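Hypothetical signal peptide protein (Sinorhizobium meliloti, PDB 3PJY) is of unknown function but belongs to the DUF192 family and has been described as a putative transcription regulator. Local coordinates at residues G48-F53 against Y104-N109; M72-S77 against A94-R99. All blocks are in the same frame, centred on the assembly; numbering follows the deposited sequence.

Interaction 1 of 2, residues G48-F53 against Y104-N109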
ATOM      1  N   GLY B  48       5.332 -10.422  -1.564  1.00 15.43           N
ATOM      2  CA  GLY B  48       5.987 -11.352  -0.670  1.00 15.36           C
ATOM      3  C   GLY B  48       5.079 -12.468  -0.234  1.00 14.78           C
ATOM      4  O   GLY B  48       3.966 -12.624  -0.759  1.00 14.77           O
HETATM    5  N   MSE B  49       5.585 -13.262   0.694  1.00 14.38           N
HETATM    6  CA  MSE B  49       4.812 -14.354   1.244  1.00 14.22           C
HETATM    7  C   MSE B  49       4.799 -14.189   2.759  1.00 13.32           C
HETATM    8  O   MSE B  49       5.841 -14.023   3.398  1.00 13.96           O
HETATM    9  CB  MSE B  49       5.383 -15.688   0.805  1.00 13.49           C
HETATM   10  CG  MSE B  49       4.608 -16.843   1.378  1.00 13.63           C
HETATM   11 SE   MSE B  49       4.965 -18.581   0.566  0.75 13.83          SE
HETATM   12  CE  MSE B  49       4.048 -18.332  -1.089  1.00 15.81           C
ATOM     13  N   LEU B  50       3.598 -14.251   3.319  1.00 12.84           N
ATOM     14  CA  LEU B  50       3.389 -14.102   4.739  1.00 11.98           C
ATOM     15  C   LEU B  50       3.010 -15.504   5.272  1.00 12.95           C
ATOM     16  O   LEU B  50       1.973 -16.069   4.933  1.00 14.91           O
ATOM     17  CB  LEU B  50       2.280 -13.120   5.068  1.00 13.40           C
ATOM     18  CG  LEU B  50       1.992 -12.860   6.555  1.00 14.77           C
ATOM     19  CD1 LEU B  50       3.228 -12.255   7.245  1.00 14.37           C
ATOM     20  CD2 LEU B  50       0.779 -11.913   6.678  1.00 18.25           C
ATOM     21  N   PHE B  51       3.893 -16.030   6.092  1.00 13.98           N
ATOM     22  CA  PHE B  51       3.750 -17.338   6.732  1.00 13.03           C
ATOM     23  C   PHE B  51       2.991 -17.115   8.027  1.00 13.50           C
ATOM     24  O   PHE B  51       3.465 -16.394   8.927  1.00 14.63           O
ATOM     25  CB  PHE B  51       5.110 -17.944   7.017  1.00 13.43           C
ATOM     26  CG  PHE B  51       5.905 -18.262   5.771  1.00 13.01           C
ATOM     27  CD1 PHE B  51       6.527 -17.246   5.060  1.00 13.75           C
ATOM     28  CD2 PHE B  51       5.998 -19.563   5.270  1.00 12.41           C
ATOM     29  CE1 PHE B  51       7.205 -17.483   3.878  1.00 13.25           C
ATOM     30  CE2 PHE B  51       6.718 -19.802   4.084  1.00 15.08           C
ATOM     31  CZ  PHE B  51       7.303 -18.797   3.389  1.00 14.33           C
ATOM     32  N   ASP B  52       1.819 -17.725   8.160  1.00 14.00           N
ATOM     33  CA  ASP B  52       0.938 -17.581   9.330  1.00 14.78           C
ATOM     34  C   ASP B  52       0.956 -18.913  10.038  1.00 15.96           C
ATOM     35  O   ASP B  52       0.384 -19.910   9.561  1.00 15.53           O
ATOM     36  CB  ASP B  52      -0.465 -17.229   8.857  1.00 17.04           C
ATOM     37  CG  ASP B  52      -1.456 -17.090  10.001  1.00 22.49           C
ATOM     38  OD1 ASP B  52      -1.119 -17.424  11.138  1.00 22.52           O
ATOM     39  OD2 ASP B  52      -2.585 -16.651   9.755  1.00 28.72           O
ATOM     40  N   PHE B  53       1.694 -18.987  11.148  1.00 15.74           N
ATOM     41  CA  PHE B  53       1.888 -20.248  11.874  1.00 15.22           C
ATOM     42  C   PHE B  53       0.703 -20.661  12.732  1.00 17.52           C
ATOM     43  O   PHE B  53       0.670 -21.784  13.245  1.00 17.61           O
ATOM     44  CB  PHE B  53       3.149 -20.120  12.737  1.00 14.79           C
ATOM     45  CG  PHE B  53       4.348 -19.872  11.908  1.00 16.12           C
ATOM     46  CD1 PHE B  53       4.879 -20.866  11.160  1.00 17.34           C
ATOM     47  CD2 PHE B  53       4.886 -18.601  11.782  1.00 21.76           C
ATOM     48  CE1 PHE B  53       5.954 -20.637  10.330  1.00 21.22           C
ATOM     49  CE2 PHE B  53       5.989 -18.409  10.955  1.00 23.70           C
ATOM     50  CZ  PHE B  53       6.453 -19.429  10.207  1.00 18.48           C
ATOM     51  N   TYR B 104       4.327 -14.899  12.869  1.00 15.02           N
ATOM     52  CA  TYR B 104       4.404 -14.787  11.408  1.00 14.64           C
ATOM     53  C   TYR B 104       5.832 -14.638  10.971  1.00 13.55           C
ATOM     54  O   TYR B 104       6.697 -14.151  11.735  1.00 15.69           O
ATOM     55  CB  TYR B 104       3.651 -13.574  10.880  1.00 14.37           C
ATOM     56  CG  TYR B 104       2.218 -13.438  11.293  1.00 18.09           C
ATOM     57  CD1 TYR B 104       1.896 -12.723  12.443  1.00 19.73           C
ATOM     58  CD2 TYR B 104       1.197 -13.966  10.526  1.00 19.15           C
ATOM     59  CE1 TYR B 104       0.630 -12.557  12.831  1.00 21.99           C
ATOM     60  CE2 TYR B 104      -0.130 -13.803  10.925  1.00 24.91           C
ATOM     61  CZ  TYR B 104      -0.381 -13.138  12.097  1.00 24.52           C
ATOM     62  OH  TYR B 104      -1.674 -12.944  12.490  1.00 29.38           O
ATOM     63  N   VAL B 105       6.099 -15.004   9.728  1.00 14.21           N
ATOM     64  CA  VAL B 105       7.323 -14.620   9.039  1.00 13.52           C
ATOM     65  C   VAL B 105       6.896 -14.015   7.697  1.00 13.66           C
ATOM     66  O   VAL B 105       6.033 -14.560   6.998  1.00 13.87           O
ATOM     67  CB  VAL B 105       8.283 -15.764   8.825  1.00 13.61           C
ATOM     68  CG1 VAL B 105       9.408 -15.444   7.824  1.00 16.30           C
ATOM     69  CG2 VAL B 105       8.914 -16.216  10.182  1.00 14.34           C
ATOM     70  N   LEU B 106       7.479 -12.869   7.363  1.00 13.49           N
ATOM     71  CA  LEU B 106       7.301 -12.249   6.027  1.00 12.04           C
ATOM     72  C   LEU B 106       8.575 -12.465   5.232  1.00 14.52           C
ATOM     73  O   LEU B 106       9.654 -12.052   5.675  1.00 14.00           O
ATOM     74  CB  LEU B 106       6.967 -10.753   6.170  1.00 13.90           C
ATOM     75  CG  LEU B 106       6.771  -9.978   4.887  1.00 14.66           C
ATOM     76  CD1 LEU B 106       5.668 -10.546   4.018  1.00 14.21           C
ATOM     77  CD2 LEU B 106       6.514  -8.522   5.246  1.00 15.37           C
ATOM     78  N   GLU B 107       8.440 -13.097   4.066  1.00 13.18           N
ATOM     79  CA  GLU B 107       9.547 -13.196   3.131  1.00 12.95           C
ATOM     80  C   GLU B 107       9.360 -12.219   1.973  1.00 14.32           C
ATOM     81  O   GLU B 107       8.310 -12.175   1.348  1.00 13.97           O
ATOM     82  CB  GLU B 107       9.705 -14.599   2.585  1.00 13.53           C
ATOM     83  CG  GLU B 107      10.274 -15.558   3.583  1.00 15.98           C
ATOM     84  CD  GLU B 107      10.493 -16.961   3.064  1.00 18.47           C
ATOM     85  OE1 GLU B 107      10.006 -17.376   2.002  1.00 16.25           O
ATOM     86  OE2 GLU B 107      11.180 -17.715   3.784  1.00 24.32           O
ATOM     87  N   LEU B 108      10.385 -11.428   1.720  1.00 13.70           N
ATOM     88  CA  LEU B 108      10.415 -10.438   0.663  1.00 12.59           C
ATOM     89  C   LEU B 108      11.672 -10.650  -0.186  1.00 14.20           C
ATOM     90  O   LEU B 108      12.628 -11.312   0.249  1.00 14.97           O
ATOM     91  CB  LEU B 108      10.477  -9.042   1.272  1.00 14.63           C
ATOM     92  CG  LEU B 108       9.295  -8.648   2.179  1.00 14.99           C
ATOM     93  CD1 LEU B 108       9.597  -7.340   2.917  1.00 18.69           C
ATOM     94  CD2 LEU B 108       8.043  -8.547   1.359  1.00 16.64           C
ATOM     95  N   ASN B 109      11.717 -10.053  -1.373  1.00 14.62           N
ATOM     96  CA  ASN B 109      12.950 -10.101  -2.137  1.00 15.08           C
ATOM     97  C   ASN B 109      14.096  -9.545  -1.297  1.00 16.94           C
ATOM     98  O   ASN B 109      13.952  -8.541  -0.582  1.00 16.46           O
ATOM     99  CB  ASN B 109      12.856  -9.285  -3.401  1.00 17.43           C
ATOM    100  CG  ASN B 109      12.101  -9.982  -4.498  1.00 18.12           C
ATOM    101  OD1 ASN B 109      12.613 -10.925  -5.114  1.00 20.11           O
ATOM    102  ND2 ASN B 109      10.902  -9.491  -4.792  1.00 17.57           N
TER
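Phe51 and Val105 face each other as a hydrogen-bonded pair between neighbouring antiparallel strands, 48-53 and 104-109, in the middle of the mixed beta sheet of this DUF192-family domain. Phe51 N gives a short bond to Val105 O (2.7 Å) and Val105 N returns one to Phe51 O. Met49 and Glu107, selenomethionine and glutamate, form the next such pair, with Glu107 N to Met49 O at 2.8 Å. The buried part of the contact is dense. On the face shared by Phe51, Val105 and Glu107, the Phe51 CG lies beside its backbone N (chi1 -65°), and the ring's CD1 edge comes to 3.3 Å from Val105 O in the ring plane. Glu107 reaches the same ring farther out: Glu107 OE1 lies 3.4 Å from Phe51 CZ, with carboxylate and ring planes 67° apart. Met61 also packs on this face. On the other face Leu50 CD1 meets Tyr104 CB at 3.9 Å, backed by Val24 and Leu26 of strand 19-27. At the Asp52, Phe53 and Tyr104 end the contact reaches solvent, though Phe53 CE2 still packs on Val105 CG2. Asp52 and Tyr104 lie side by side, pointing the same way, and Asp52 OD1 bonds to Gly54 N. Here the carboxylate and phenol planes are 47° apart, and Asp52 CG stands 3.7 Å from Tyr104 CE2.

Interaction 2 of 2, residues M72-S77 against A94-R99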
HETATM    1  N   MSE B  72      14.007 -11.993   5.424  1.00 15.28           N
HETATM    2  CA  MSE B  72      13.060 -12.632   6.332  1.00 15.53           C
HETATM    3  C   MSE B  72      12.766 -11.733   7.512  1.00 16.22           C
HETATM    4  O   MSE B  72      13.707 -11.259   8.177  1.00 16.86           O
HETATM    5  CB  MSE B  72      13.581 -14.000   6.831  1.00 15.40           C
HETATM    6  CG  MSE B  72      13.793 -14.963   5.778  1.00 18.77           C
HETATM    7 SE   MSE B  72      14.460 -16.560   6.646  0.75 21.28          SE
HETATM    8  CE  MSE B  72      14.515 -17.708   5.054  1.00 21.74           C
ATOM      9  N   LEU B  73      11.495 -11.463   7.790  1.00 15.46           N
ATOM     10  CA  LEU B  73      11.096 -10.648   8.925  1.00 13.11           C
ATOM     11  C   LEU B  73      10.266 -11.545   9.866  1.00 14.35           C
ATOM     12  O   LEU B  73       9.286 -12.126   9.438  1.00 14.51           O
ATOM     13  CB  LEU B  73      10.279  -9.428   8.517  1.00 14.45           C
ATOM     14  CG  LEU B  73      10.921  -8.410   7.567  1.00 16.87           C
ATOM     15  CD1 LEU B  73      11.072  -8.927   6.135  1.00 19.84           C
ATOM     16  CD2 LEU B  73      10.043  -7.163   7.523  1.00 22.62           C
ATOM     17  N   PHE B  74      10.711 -11.661  11.114  1.00 14.91           N
ATOM     18  CA  PHE B  74      10.065 -12.479  12.160  1.00 15.78           C
ATOM     19  C   PHE B  74       9.182 -11.581  12.979  1.00 17.03           C
ATOM     20  O   PHE B  74       9.669 -10.606  13.536  1.00 16.73           O
ATOM     21  CB  PHE B  74      11.168 -13.104  12.996  1.00 17.20           C
ATOM     22  CG  PHE B  74      11.976 -14.133  12.235  1.00 15.72           C
ATOM     23  CD1 PHE B  74      11.562 -15.458  12.190  1.00 18.30           C
ATOM     24  CD2 PHE B  74      13.124 -13.797  11.594  1.00 19.24           C
ATOM     25  CE1 PHE B  74      12.286 -16.402  11.511  1.00 19.12           C
ATOM     26  CE2 PHE B  74      13.841 -14.745  10.885  1.00 19.72           C
ATOM     27  CZ  PHE B  74      13.401 -16.055  10.841  1.00 21.09           C
ATOM     28  N   ILE B  75       7.893 -11.873  13.032  1.00 14.53           N
ATOM     29  CA  ILE B  75       6.882 -10.930  13.432  1.00 16.14           C
ATOM     30  C   ILE B  75       6.008 -11.458  14.554  1.00 16.42           C
ATOM     31  O   ILE B  75       5.498 -12.585  14.478  1.00 16.98           O
ATOM     32  CB  ILE B  75       6.014 -10.505  12.206  1.00 16.24           C
ATOM     33  CG1 ILE B  75       6.915  -9.816  11.136  1.00 18.94           C
ATOM     34  CG2 ILE B  75       4.858  -9.592  12.608  1.00 17.46           C
ATOM     35  CD1 ILE B  75       6.194  -9.625   9.787  1.00 19.52           C
ATOM     36  N   ALA B  76       5.804 -10.632  15.563  1.00 16.55           N
ATOM     37  CA  ALA B  76       4.957 -11.014  16.708  1.00 19.02           C
ATOM     38  C   ALA B  76       3.477 -10.977  16.339  1.00 20.07           C
ATOM     39  O   ALA B  76       3.095 -10.416  15.327  1.00 18.91           O
ATOM     40  CB  ALA B  76       5.252 -10.072  17.876  1.00 21.31           C
ATOM     41  N   SER B  77       2.607 -11.541  17.198  1.00 21.01           N
ATOM     42  CA  SER B  77       1.171 -11.519  16.899  1.00 21.37           C
ATOM     43  C   SER B  77       0.551 -10.126  16.751  1.00 22.81           C
ATOM     44  O   SER B  77      -0.464  -9.972  16.052  1.00 24.72           O
ATOM     45  CB  SER B  77       0.358 -12.303  17.967  1.00 27.19           C
ATOM     46  OG  SER B  77       0.623 -11.767  19.214  1.00 30.80           O
ATOM     47  N   ALA B  94      20.861 -24.127   5.789  1.00 20.95           N
ATOM     48  CA  ALA B  94      21.141 -23.562   7.109  1.00 20.75           C
ATOM     49  C   ALA B  94      19.863 -23.042   7.728  1.00 20.84           C
ATOM     50  O   ALA B  94      19.145 -22.244   7.114  1.00 23.36           O
ATOM     51  CB  ALA B  94      22.152 -22.404   6.970  1.00 23.52           C
ATOM     52  N   ILE B  95      19.582 -23.448   8.956  1.00 19.93           N
ATOM     53  CA  ILE B  95      18.394 -22.995   9.671  1.00 19.84           C
ATOM     54  C   ILE B  95      18.581 -21.590  10.139  1.00 20.98           C
ATOM     55  O   ILE B  95      19.619 -21.252  10.745  1.00 22.80           O
ATOM     56  CB  ILE B  95      18.088 -23.915  10.897  1.00 22.46           C
ATOM     57  CG1 ILE B  95      17.716 -25.322  10.397  1.00 23.66           C
ATOM     58  CG2 ILE B  95      17.002 -23.251  11.832  1.00 22.70           C
ATOM     59  CD1 ILE B  95      17.618 -26.438  11.503  1.00 26.81           C
ATOM     60  N   ILE B  96      17.563 -20.771   9.884  1.00 17.78           N
ATOM     61  CA  ILE B  96      17.468 -19.420  10.371  1.00 19.92           C
ATOM     62  C   ILE B  96      16.377 -19.438  11.432  1.00 21.86           C
ATOM     63  O   ILE B  96      15.204 -19.629  11.118  1.00 19.37           O
ATOM     64  CB  ILE B  96      17.128 -18.430   9.232  1.00 18.36           C
ATOM     65  CG1 ILE B  96      18.183 -18.526   8.125  1.00 23.54           C
ATOM     66  CG2 ILE B  96      17.015 -16.982   9.804  1.00 20.05           C
ATOM     67  CD1 ILE B  96      17.832 -17.798   6.828  1.00 27.08           C
ATOM     68  N   ASP B  97      16.785 -19.307  12.694  1.00 21.81           N
ATOM     69  CA  ASP B  97      15.868 -19.446  13.816  1.00 23.73           C
ATOM     70  C   ASP B  97      15.325 -18.089  14.211  1.00 24.02           C
ATOM     71  O   ASP B  97      16.054 -17.094  14.160  1.00 25.95           O
ATOM     72  CB  ASP B  97      16.568 -20.118  14.996  1.00 27.62           C
ATOM     73  CG  ASP B  97      15.562 -20.714  15.981  1.00 30.93           C
ATOM     74  OD1 ASP B  97      15.015 -21.790  15.659  1.00 31.76           O
ATOM     75  OD2 ASP B  97      15.329 -20.076  17.017  1.00 35.66           O
ATOM     76  N   SER B  98      14.059 -18.034  14.629  1.00 20.89           N
ATOM     77  CA  SER B  98      13.482 -16.807  15.081  1.00 20.75           C
ATOM     78  C   SER B  98      14.106 -16.379  16.439  1.00 25.54           C
ATOM     79  O   SER B  98      13.990 -15.217  16.791  1.00 29.25           O
ATOM     80  CB  SER B  98      11.958 -16.937  15.209  1.00 21.44           C
ATOM     81  OG  SER B  98      11.626 -17.856  16.221  1.00 20.61           O
ATOM     82  N   ARG B  99      14.673 -17.315  17.203  1.00 26.81           N
ATOM     83  CA  ARG B  99      15.394 -16.995  18.470  1.00 29.40           C
ATOM     84  C   ARG B  99      14.466 -16.674  19.648  1.00 29.33           C
ATOM     85  O   ARG B  99      14.915 -16.439  20.756  1.00 33.63           O
ATOM     86  CB  ARG B  99      16.389 -15.824  18.253  1.00 32.34           C
TER
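The backbones of 72-77 and 94-99 stay well separated, with Phe74 CA 6.2 Å from Ser98 CA and Met72 CA 9.0 Å from Ile96 CA, and side chains bridge the space between them. Phe74 does most of this work. Its CG sits beside the backbone N (chi1 -68°), and one face of the ring receives Ser98: CA lies 4.0 Å from the ring centroid in a CH-pi contact, 24° off the normal, while Ser98 CB comes to 3.4 Å from Phe74 CD1. The Phe74 ring and the Ile96 side chain cross at about a right angle, Ile96 CG2 touching the ring edge at CZ (3.9 Å). Ile96 also meets selenomethionine Met72 tip to tip, CD1 to SE at 3.6 Å. An alanine in place of Phe74 would probably leave Ser98 CA without its aromatic face and open a gap beside Ile96 CG2. Ser98 OG turns to polar partners, Glu100 O and Val59 N. Beyond the apolar contact, Asp97 OD2 accepts from Arg99 N, 2.8 Å away, from above the carboxylate plane. This bond closes an Asx turn over Asp97 to Arg99; strand 96-97 pairs with strand 60-61 in a two-stranded antiparallel sheet packed against strand 70-75 of the main sheet.

Interactions 1 and 2 are centred about 10 Å apart and meet through strand 102-109, which lies between strands 47-53 and 70-75 in the main sheet. Probable backbone hydrogen bonds join the two: Leu106 N is 2.9 Å from Leu73 O and Tyr104 O is 2.9 Å from Ile75 N. Side chains join them as well, Val105 CG2 packing at 3.4 Å on Phe74 CD1 and Glu107 OE2 lying 3.6 Å from Met72 CE. Met61 touches both contacts, so the short strand 60-61 packs over the face where they merge. In sequence, 72-77 and 94-99 both fall between 48-53 and 104-109.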